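Local coordinates for solute-binding protein (Thermoactinomyces vulgaris, PDB 2ZYK) that binds cyclodextrin and probably serves as the membrane-attached lipoprotein receptor of a sugar importer, at residues N172-T177 and V358-I363; I97-S102 and Y122-A127. One frame throughout, in Å; residues are numbered along the deposited sequence.

Contact 1. Residues N172-T177 and V358-I363; sequences NNFYYT and VVWEPI. With GLC (alpha-D-glucopyranose), chain E; GLC (alpha-D-glucopyranose), chain B; GLC (alpha-D-glucopyranose), chain C.
The sugar-binding site of this periplasmic-binding-protein fold is lined here by the start of helix 174-181 and by helix 357-371, whose aromatic side chains Y175 and W360 lie against consecutive glucose units of the bound glucan. The Y175 ring lies flat against the glucose of chain B, whose C4 stands 3.6 Å from the ring plane and over its centre. W360 offers one indole face to the glucose of chain E, with C4 of that sugar 3.6 Å from the plane but displaced toward the rim; both are CH-pi platforms. W360 CB also meets O5 of the next glucose, chain C, at 3.3 Å, so this side chain spans two sugars. CH2 of W360 lies at the edge of the Y175 ring, near its plane. F174 packs obliquely against the tryptophan: its CD2 lies 3.6 Å from W360 CZ3, the two ring planes inclined at 54°. I363 closes in on F174, bringing CG2 to 3.5 Å from F174 CB and laying CG1 over one ring face. With CG anti to the backbone N (chi1 178°), F174 reaches across to this helix, where V359 CG1 also meets CE2. At the helix start, N173 OD1 caps Y175 N at 3.2 Å. N173 OD1 also accepts from O6 of the chain E glucose, 2.6 Å away, while ND2 donates weakly to O6 of both glucoses and is held by E170. Aromatic faces cover the carbon surfaces of the glucan and the amide meets its primary hydroxyls, a division of labour characteristic of carbohydrate recognition.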
ATOM      1  N   ASN A 172       3.010  14.804  -1.129  1.00  5.78           N
ATOM      2  CA  ASN A 172       2.120  15.056  -2.269  1.00  7.92           C
ATOM      3  C   ASN A 172       1.284  13.823  -2.676  1.00  8.77           C
ATOM      4  O   ASN A 172       0.569  13.854  -3.681  1.00 10.57           O
ATOM      5  CB  ASN A 172       2.936  15.561  -3.472  1.00  5.72           C
ATOM      6  CG  ASN A 172       3.945  14.535  -3.972  1.00  6.19           C
ATOM      7  OD1 ASN A 172       4.181  13.511  -3.323  1.00  9.67           O
ATOM      8  ND2 ASN A 172       4.544  14.801  -5.128  1.00  3.98           N
ATOM      9  N   ASN A 173       1.398  12.740  -1.907  1.00  9.55           N
ATOM     10  CA  ASN A 173       0.669  11.487  -2.152  1.00  7.83           C
ATOM     11  C   ASN A 173      -0.349  11.270  -1.031  1.00  7.85           C
ATOM     12  O   ASN A 173       0.021  11.146   0.141  1.00 10.95           O
ATOM     13  CB  ASN A 173       1.657  10.308  -2.206  1.00  4.57           C
ATOM     14  CG  ASN A 173       1.095   9.057  -2.902  1.00  3.33           C
ATOM     15  OD1 ASN A 173      -0.105   8.748  -2.835  1.00  1.57           O
ATOM     16  ND2 ASN A 173       1.985   8.315  -3.556  1.00  1.57           N
ATOM     17  N   PHE A 174      -1.630  11.228  -1.393  1.00  6.17           N
ATOM     18  CA  PHE A 174      -2.727  11.055  -0.439  1.00  3.91           C
ATOM     19  C   PHE A 174      -2.645   9.759   0.371  1.00  5.70           C
ATOM     20  O   PHE A 174      -3.168   9.678   1.491  1.00  3.72           O
ATOM     21  CB  PHE A 174      -4.053  11.112  -1.180  1.00  1.57           C
ATOM     22  CG  PHE A 174      -5.254  10.908  -0.304  1.00  2.35           C
ATOM     23  CD1 PHE A 174      -5.490  11.739   0.794  1.00  3.01           C
ATOM     24  CD2 PHE A 174      -6.169   9.900  -0.590  1.00  1.57           C
ATOM     25  CE1 PHE A 174      -6.611  11.550   1.603  1.00  3.24           C
ATOM     26  CE2 PHE A 174      -7.294   9.712   0.203  1.00  1.88           C
ATOM     27  CZ  PHE A 174      -7.510  10.531   1.305  1.00  4.71           C
ATOM     28  N   TYR A 175      -2.018   8.740  -0.213  1.00  6.73           N
ATOM     29  CA  TYR A 175      -1.796   7.477   0.479  1.00  8.19           C
ATOM     30  C   TYR A 175      -0.956   7.698   1.732  1.00  8.28           C
ATOM     31  O   TYR A 175      -1.147   7.022   2.743  1.00  8.67           O
ATOM     32  CB  TYR A 175      -1.085   6.483  -0.433  1.00  7.48           C
ATOM     33  CG  TYR A 175      -0.709   5.216   0.276  1.00 10.70           C
ATOM     34  CD1 TYR A 175      -1.658   4.220   0.500  1.00  8.54           C
ATOM     35  CD2 TYR A 175       0.601   5.010   0.739  1.00 11.89           C
ATOM     36  CE1 TYR A 175      -1.320   3.059   1.164  1.00  9.48           C
ATOM     37  CE2 TYR A 175       0.946   3.845   1.404  1.00 11.89           C
ATOM     38  CZ  TYR A 175      -0.026   2.873   1.613  1.00 11.34           C
ATOM     39  OH  TYR A 175       0.297   1.713   2.270  1.00 12.72           O
ATOM     40  N   TYR A 176      -0.030   8.647   1.647  1.00  7.72           N
ATOM     41  CA  TYR A 176       0.856   8.986   2.757  1.00  7.10           C
ATOM     42  C   TYR A 176       0.230  10.022   3.708  1.00  6.47           C
ATOM     43  O   TYR A 176       0.296   9.864   4.934  1.00  5.08           O
ATOM     44  CB  TYR A 176       2.209   9.481   2.223  1.00  3.82           C
ATOM     45  CG  TYR A 176       3.059   8.389   1.593  1.00  3.81           C
ATOM     46  CD1 TYR A 176       2.801   7.938   0.298  1.00  1.97           C
ATOM     47  CD2 TYR A 176       4.113   7.812   2.293  1.00  1.57           C
ATOM     48  CE1 TYR A 176       3.565   6.948  -0.281  1.00  1.57           C
ATOM     49  CE2 TYR A 176       4.880   6.829   1.725  1.00  3.61           C
ATOM     50  CZ  TYR A 176       4.599   6.399   0.434  1.00  4.42           C
ATOM     51  OH  TYR A 176       5.363   5.418  -0.136  1.00  5.55           O
ATOM     52  N   THR A 177      -0.385  11.059   3.138  1.00  6.07           N
ATOM     53  CA  THR A 177      -0.873  12.193   3.922  1.00  7.24           C
ATOM     54  C   THR A 177      -2.216  11.952   4.604  1.00  8.09           C
ATOM     55  O   THR A 177      -2.762  12.857   5.220  1.00 10.50           O
ATOM     56  CB  THR A 177      -0.994  13.466   3.071  1.00  6.93           C
ATOM     57  OG1 THR A 177      -2.034  13.303   2.095  1.00  5.47           O
ATOM     58  CG2 THR A 177       0.323  13.778   2.384  1.00  4.60           C
ATOM     59  N   VAL A 358     -11.452   6.332  -8.678  1.00 12.93           N
ATOM     60  CA  VAL A 358     -11.740   7.704  -9.055  1.00 14.77           C
ATOM     61  C   VAL A 358     -11.012   8.748  -8.182  1.00 16.01           C
ATOM     62  O   VAL A 358     -10.762   9.871  -8.626  1.00 15.72           O
ATOM     63  CB  VAL A 358     -13.276   7.904  -8.983  1.00 15.70           C
ATOM     64  CG1 VAL A 358     -13.650   9.321  -8.668  1.00 17.73           C
ATOM     65  CG2 VAL A 358     -13.935   7.413 -10.264  1.00 13.36           C
ATOM     66  N   VAL A 359     -10.662   8.363  -6.956  1.00 15.33           N
ATOM     67  CA  VAL A 359     -10.141   9.292  -5.954  1.00 13.42           C
ATOM     68  C   VAL A 359      -8.681   9.722  -6.178  1.00 13.19           C
ATOM     69  O   VAL A 359      -8.351  10.913  -6.055  1.00 13.33           O
ATOM     70  CB  VAL A 359     -10.343   8.714  -4.517  1.00 13.15           C
ATOM     71  CG1 VAL A 359      -9.638   9.569  -3.455  1.00 13.49           C
ATOM     72  CG2 VAL A 359     -11.832   8.596  -4.203  1.00 10.65           C
ATOM     73  N   TRP A 360      -7.829   8.759  -6.520  1.00 12.60           N
ATOM     74  CA  TRP A 360      -6.367   8.921  -6.455  1.00 13.90           C
ATOM     75  C   TRP A 360      -5.781  10.066  -7.293  1.00 13.63           C
ATOM     76  O   TRP A 360      -5.019  10.885  -6.772  1.00 14.26           O
ATOM     77  CB  TRP A 360      -5.643   7.600  -6.778  1.00 13.35           C
ATOM     78  CG  TRP A 360      -5.894   6.461  -5.804  1.00 15.47           C
ATOM     79  CD1 TRP A 360      -6.447   5.251  -6.100  1.00 16.41           C
ATOM     80  CD2 TRP A 360      -5.584   6.423  -4.395  1.00 15.76           C
ATOM     81  NE1 TRP A 360      -6.508   4.463  -4.975  1.00 15.47           N
ATOM     82  CE2 TRP A 360      -5.994   5.157  -3.913  1.00 16.63           C
ATOM     83  CE3 TRP A 360      -5.010   7.333  -3.497  1.00 15.42           C
ATOM     84  CZ2 TRP A 360      -5.841   4.774  -2.565  1.00 16.71           C
ATOM     85  CZ3 TRP A 360      -4.864   6.956  -2.154  1.00 15.89           C
ATOM     86  CH2 TRP A 360      -5.282   5.688  -1.704  1.00 15.49           C
ATOM     87  N   GLU A 361      -6.136  10.117  -8.578  1.00 13.07           N
ATOM     88  CA  GLU A 361      -5.612  11.142  -9.493  1.00 13.91           C
ATOM     89  C   GLU A 361      -6.060  12.577  -9.122  1.00 11.78           C
ATOM     90  O   GLU A 361      -5.209  13.457  -8.991  1.00 11.10           O
ATOM     91  CB  GLU A 361      -5.939  10.804 -10.961  1.00 16.55           C
ATOM     92  CG  GLU A 361      -5.066  11.534 -11.973  1.00 21.65           C
ATOM     93  CD  GLU A 361      -5.465  11.280 -13.428  1.00 25.86           C
ATOM     94  OE1 GLU A 361      -6.308  10.385 -13.695  1.00 28.18           O
ATOM     95  OE2 GLU A 361      -4.921  11.974 -14.316  1.00 28.29           O
ATOM     96  N   PRO A 362      -7.386  12.819  -8.982  1.00  9.68           N
ATOM     97  CA  PRO A 362      -7.862  14.126  -8.498  1.00  9.81           C
ATOM     98  C   PRO A 362      -7.226  14.611  -7.180  1.00  9.36           C
ATOM     99  O   PRO A 362      -6.702  15.720  -7.139  1.00  8.04           O
ATOM    100  CB  PRO A 362      -9.373  13.908  -8.322  1.00  7.99           C
ATOM    101  CG  PRO A 362      -9.701  12.871  -9.325  1.00  7.61           C
ATOM    102  CD  PRO A 362      -8.518  11.935  -9.317  1.00  8.49           C
ATOM    103  N   ILE A 363      -7.271  13.793  -6.130  1.00  9.03           N
ATOM    104  CA  ILE A 363      -6.770  14.205  -4.818  1.00  9.70           C
ATOM    105  C   ILE A 363      -5.253  14.440  -4.835  1.00  9.48           C
ATOM    106  O   ILE A 363      -4.761  15.347  -4.156  1.00  8.86           O
ATOM    107  CB  ILE A 363      -7.220  13.230  -3.650  1.00 10.47           C
ATOM    108  CG1 ILE A 363      -7.188  13.931  -2.288  1.00 11.50           C
ATOM    109  CG2 ILE A 363      -6.383  11.970  -3.593  1.00 10.18           C
ATOM    110  CD1 ILE A 363      -8.281  14.975  -2.113  1.00 13.43           C
TER
HETATM  111  C1  GLC E   7      -1.893   3.411  -3.010  1.00 10.78           C
HETATM  112  C2  GLC E   7      -3.055   2.596  -3.564  1.00 13.79           C
HETATM  113  C3  GLC E   7      -2.993   2.595  -5.104  1.00 16.27           C
HETATM  114  C4  GLC E   7      -2.887   4.018  -5.654  1.00 15.86           C
HETATM  115  C5  GLC E   7      -1.821   4.839  -4.930  1.00 17.72           C
HETATM  116  C6  GLC E   7      -1.914   6.317  -5.278  1.00 19.36           C
HETATM  117  O2  GLC E   7      -2.977   1.270  -3.071  1.00 14.48           O
HETATM  118  O3  GLC E   7      -4.165   1.987  -5.636  1.00  9.27           O
HETATM  119  O4  GLC E   7      -2.557   3.956  -7.048  1.00 19.32           O
HETATM  120  O5  GLC E   7      -1.990   4.731  -3.503  1.00 12.80           O
HETATM  121  O6  GLC E   7      -0.842   7.047  -4.701  1.00 16.99           O
HETATM  122  C1  GLC B   6       2.866   1.444  -1.659  1.00 14.31           C
HETATM  123  C2  GLC B   6       1.612   0.662  -1.309  1.00 13.79           C
HETATM  124  C3  GLC B   6       0.456   1.036  -2.235  1.00 11.43           C
HETATM  125  C4  GLC B   6       0.258   2.553  -2.335  1.00  9.88           C
HETATM  126  C5  GLC B   6       1.586   3.211  -2.696  1.00  9.81           C
HETATM  127  C6  GLC B   6       1.534   4.730  -2.730  1.00  8.30           C
HETATM  128  O2  GLC B   6       1.898  -0.716  -1.460  1.00 12.63           O
HETATM  129  O3  GLC B   6      -0.737   0.435  -1.761  1.00 18.25           O
HETATM  130  O4  GLC B   6      -0.690   2.819  -3.384  1.00  6.29           O
HETATM  131  O5  GLC B   6       2.599   2.843  -1.746  1.00 14.18           O
HETATM  132  O6  GLC B   6       2.505   5.246  -3.628  1.00 12.46           O
HETATM  133  C1  GLC C   8      -3.604   4.309  -7.898  1.00 21.44           C
HETATM  134  C2  GLC C   8      -3.660   3.331  -9.064  1.00 21.84           C
HETATM  135  C3  GLC C   8      -2.476   3.540  -9.991  1.00 25.24           C
HETATM  136  C4  GLC C   8      -2.345   5.002 -10.431  1.00 26.86           C
HETATM  137  C5  GLC C   8      -2.335   5.915  -9.197  1.00 26.48           C
HETATM  138  C6  GLC C   8      -2.353   7.400  -9.547  1.00 24.06           C
HETATM  139  O2  GLC C   8      -3.596   2.012  -8.548  1.00 18.15           O
HETATM  140  O3  GLC C   8      -2.604   2.695 -11.126  1.00 30.64           O
HETATM  141  O4  GLC C   8      -1.098   5.150 -11.126  1.00 34.06           O
HETATM  142  O5  GLC C   8      -3.490   5.650  -8.363  1.00 25.05           O
HETATM  143  O6  GLC C   8      -3.637   7.824  -9.994  1.00 22.53           O

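Contact 2. Residues I97-S102 and Y122-A127; sequences IQVDNS and YGLPKA
This is plain apolar packing between the loop that follows the short strand 94-95 and the strand 120-129, the cluster of I97, V99 and L124 lying away from the sugar site. I97 and L124 make its central pair: the two side chains run at a slant to each other, and I97 CD1 comes to 3.9 Å from L124 CD2, with L124 CG just behind. The other branch of the leucine serves V99, whose CG1 lies 4.2 Å from L124 CD1, the two side chains lying alongside and running in opposite senses. I97 also rests on bare backbone. A chi1 of 58° leaves its CG1 flanked by the N and C atoms of its own residue, and from there CG1 approaches the Y122-G123 peptide, 4.0 Å from G123 N. Both strands belong to the mixed sheet in which 278-287 pairs antiparallel with 94-95 and with 120-129, and helix 293-304 packs on the same cluster, M300 touching both I97 and L124 and T297 touching V99. No hydrogen bond joins the two segments; I97 instead pairs through its backbone with L121, and L124 with W284. Farther along the strand, a classic beta bulge puts K126 and A127 together opposite K282, and K126 NZ forms a salt bridge with E25.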
ATOM      1  N   ILE A  97     -12.464 -17.109  -5.429  1.00 14.32           N
ATOM      2  CA  ILE A  97     -11.720 -18.345  -5.247  1.00 14.28           C
ATOM      3  C   ILE A  97     -12.428 -19.251  -4.239  1.00 14.81           C
ATOM      4  O   ILE A  97     -13.111 -18.764  -3.319  1.00 14.43           O
ATOM      5  CB  ILE A  97     -10.232 -18.083  -4.841  1.00 14.88           C
ATOM      6  CG1 ILE A  97     -10.128 -17.259  -3.557  1.00 15.54           C
ATOM      7  CG2 ILE A  97      -9.460 -17.402  -5.970  1.00 14.59           C
ATOM      8  CD1 ILE A  97      -9.409 -17.978  -2.441  1.00 19.78           C
ATOM      9  N   GLN A  98     -12.280 -20.561  -4.435  1.00 14.40           N
ATOM     10  CA  GLN A  98     -12.771 -21.560  -3.479  1.00 15.52           C
ATOM     11  C   GLN A  98     -11.594 -22.307  -2.855  1.00 16.38           C
ATOM     12  O   GLN A  98     -10.895 -23.073  -3.528  1.00 16.26           O
ATOM     13  CB  GLN A  98     -13.739 -22.553  -4.138  1.00 14.06           C
ATOM     14  CG  GLN A  98     -15.065 -21.952  -4.559  1.00 14.25           C
ATOM     15  CD  GLN A  98     -14.977 -21.157  -5.852  1.00 16.39           C
ATOM     16  OE1 GLN A  98     -15.724 -20.195  -6.044  1.00 16.31           O
ATOM     17  NE2 GLN A  98     -14.064 -21.552  -6.745  1.00 15.27           N
ATOM     18  N   VAL A  99     -11.363 -22.051  -1.575  1.00 17.54           N
ATOM     19  CA  VAL A  99     -10.341 -22.773  -0.844  1.00 19.39           C
ATOM     20  C   VAL A  99     -10.917 -23.377   0.427  1.00 21.45           C
ATOM     21  O   VAL A  99     -11.856 -22.830   1.024  1.00 20.12           O
ATOM     22  CB  VAL A  99      -9.088 -21.899  -0.513  1.00 20.03           C
ATOM     23  CG1 VAL A  99      -8.348 -21.498  -1.790  1.00 17.63           C
ATOM     24  CG2 VAL A  99      -9.462 -20.676   0.345  1.00 20.19           C
ATOM     25  N   ASP A 100     -10.332 -24.508   0.822  1.00 24.61           N
ATOM     26  CA  ASP A 100     -10.714 -25.242   2.027  1.00 27.79           C
ATOM     27  C   ASP A 100     -10.826 -24.314   3.239  1.00 27.45           C
ATOM     28  O   ASP A 100     -10.102 -23.320   3.342  1.00 28.29           O
ATOM     29  CB  ASP A 100      -9.701 -26.376   2.312  1.00 29.76           C
ATOM     30  CG  ASP A 100      -9.855 -27.571   1.363  1.00 33.44           C
ATOM     31  OD1 ASP A 100     -10.993 -27.847   0.906  1.00 35.60           O
ATOM     32  OD2 ASP A 100      -8.831 -28.245   1.076  1.00 33.65           O
ATOM     33  N   ASN A 101     -11.739 -24.659   4.144  1.00 27.67           N
ATOM     34  CA  ASN A 101     -11.949 -23.943   5.401  1.00 27.84           C
ATOM     35  C   ASN A 101     -10.671 -23.818   6.239  1.00 28.76           C
ATOM     36  O   ASN A 101     -10.432 -22.784   6.867  1.00 27.57           O
ATOM     37  CB  ASN A 101     -13.053 -24.644   6.201  1.00 27.39           C
ATOM     38  CG  ASN A 101     -13.262 -24.041   7.571  1.00 27.68           C
ATOM     39  OD1 ASN A 101     -13.834 -22.954   7.709  1.00 26.55           O
ATOM     40  ND2 ASN A 101     -12.813 -24.752   8.601  1.00 26.63           N
ATOM     41  N   SER A 102      -9.851 -24.870   6.231  1.00 29.85           N
ATOM     42  CA  SER A 102      -8.580 -24.877   6.964  1.00 30.03           C
ATOM     43  C   SER A 102      -7.572 -23.897   6.374  1.00 30.04           C
ATOM     44  O   SER A 102      -6.869 -23.213   7.121  1.00 30.70           O
ATOM     45  CB  SER A 102      -7.978 -26.278   7.003  1.00 29.99           C
ATOM     46  OG  SER A 102      -7.865 -26.819   5.697  1.00 31.73           O
ATOM     47  N   TYR A 122     -11.741 -12.989  -3.005  1.00 10.65           N
ATOM     48  CA  TYR A 122     -11.047 -12.918  -4.294  1.00  8.27           C
ATOM     49  C   TYR A 122      -9.574 -13.241  -4.248  1.00  7.04           C
ATOM     50  O   TYR A 122      -8.939 -13.350  -5.290  1.00  6.43           O
ATOM     51  CB  TYR A 122     -11.285 -11.576  -4.989  1.00  8.21           C
ATOM     52  CG  TYR A 122     -12.656 -11.480  -5.603  1.00  6.56           C
ATOM     53  CD1 TYR A 122     -13.750 -11.061  -4.844  1.00  6.72           C
ATOM     54  CD2 TYR A 122     -12.864 -11.814  -6.937  1.00  8.03           C
ATOM     55  CE1 TYR A 122     -15.015 -10.984  -5.396  1.00  7.60           C
ATOM     56  CE2 TYR A 122     -14.130 -11.734  -7.503  1.00  6.27           C
ATOM     57  CZ  TYR A 122     -15.196 -11.322  -6.721  1.00  7.15           C
ATOM     58  OH  TYR A 122     -16.450 -11.239  -7.272  1.00 11.24           O
ATOM     59  N   GLY A 123      -9.021 -13.412  -3.053  1.00  8.38           N
ATOM     60  CA  GLY A 123      -7.628 -13.792  -2.971  1.00  6.95           C
ATOM     61  C   GLY A 123      -7.085 -14.197  -1.631  1.00  7.63           C
ATOM     62  O   GLY A 123      -7.769 -14.115  -0.609  1.00  7.40           O
ATOM     63  N   LEU A 124      -5.828 -14.627  -1.665  1.00  8.75           N
ATOM     64  CA  LEU A 124      -5.091 -15.024  -0.479  1.00 10.44           C
ATOM     65  C   LEU A 124      -3.966 -14.020  -0.221  1.00 10.20           C
ATOM     66  O   LEU A 124      -3.239 -13.658  -1.144  1.00 10.17           O
ATOM     67  CB  LEU A 124      -4.558 -16.465  -0.635  1.00  9.94           C
ATOM     68  CG  LEU A 124      -5.672 -17.511  -0.859  1.00  9.81           C
ATOM     69  CD1 LEU A 124      -5.126 -18.924  -1.127  1.00  7.66           C
ATOM     70  CD2 LEU A 124      -6.691 -17.516   0.295  1.00  5.84           C
ATOM     71  N   PRO A 125      -3.834 -13.554   1.036  1.00 11.36           N
ATOM     72  CA  PRO A 125      -2.938 -12.429   1.355  1.00 12.18           C
ATOM     73  C   PRO A 125      -1.443 -12.754   1.305  1.00 12.81           C
ATOM     74  O   PRO A 125      -1.038 -13.865   1.650  1.00 16.22           O
ATOM     75  CB  PRO A 125      -3.369 -12.007   2.766  1.00 12.63           C
ATOM     76  CG  PRO A 125      -4.125 -13.157   3.336  1.00 13.50           C
ATOM     77  CD  PRO A 125      -4.547 -14.072   2.222  1.00 11.96           C
ATOM     78  N   LYS A 126      -0.640 -11.785   0.868  1.00 11.34           N
ATOM     79  CA  LYS A 126       0.820 -11.915   0.878  1.00  9.95           C
ATOM     80  C   LYS A 126       1.455 -10.983   1.890  1.00 10.57           C
ATOM     81  O   LYS A 126       2.547 -11.256   2.401  1.00 12.44           O
ATOM     82  CB  LYS A 126       1.401 -11.547  -0.475  1.00 10.08           C
ATOM     83  CG  LYS A 126       1.045 -12.452  -1.609  1.00  9.57           C
ATOM     84  CD  LYS A 126       2.052 -12.263  -2.722  1.00  9.11           C
ATOM     85  CE  LYS A 126       1.499 -11.458  -3.848  1.00  9.03           C
ATOM     86  NZ  LYS A 126       2.579 -11.227  -4.844  1.00 10.99           N
ATOM     87  N   ALA A 127       0.778  -9.870   2.154  1.00  9.80           N
ATOM     88  CA  ALA A 127       1.348  -8.766   2.906  1.00  9.82           C
ATOM     89  C   ALA A 127       0.261  -7.892   3.510  1.00  9.20           C
ATOM     90  O   ALA A 127      -0.699  -7.520   2.839  1.00 12.09           O
ATOM     91  CB  ALA A 127       2.245  -7.920   1.992  1.00 11.18           C
TER

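How the contacts relate
Both contacts are buried and lie on opposite sides of the chain's centre, their centres about 29 Å apart and their nearest atoms about 9 Å apart. They share no element: contact 1 brings together two helices far apart in sequence, contact 2 a loop and a strand only 20 residues apart. Neither has a hydrogen bond between its segments. Contact 1 joins its helices through F174, I363, V359 and W360, while Y175, W360 and N173 address the glucan; contact 2 packs aliphatic branches and peptide backbone together where helix 293-304 also touches. Strand 120-129 nevertheless continues to E129, which bonds a glucose. V99 of contact 2 is partly exposed, whereas every touching residue of contact 1 is buried.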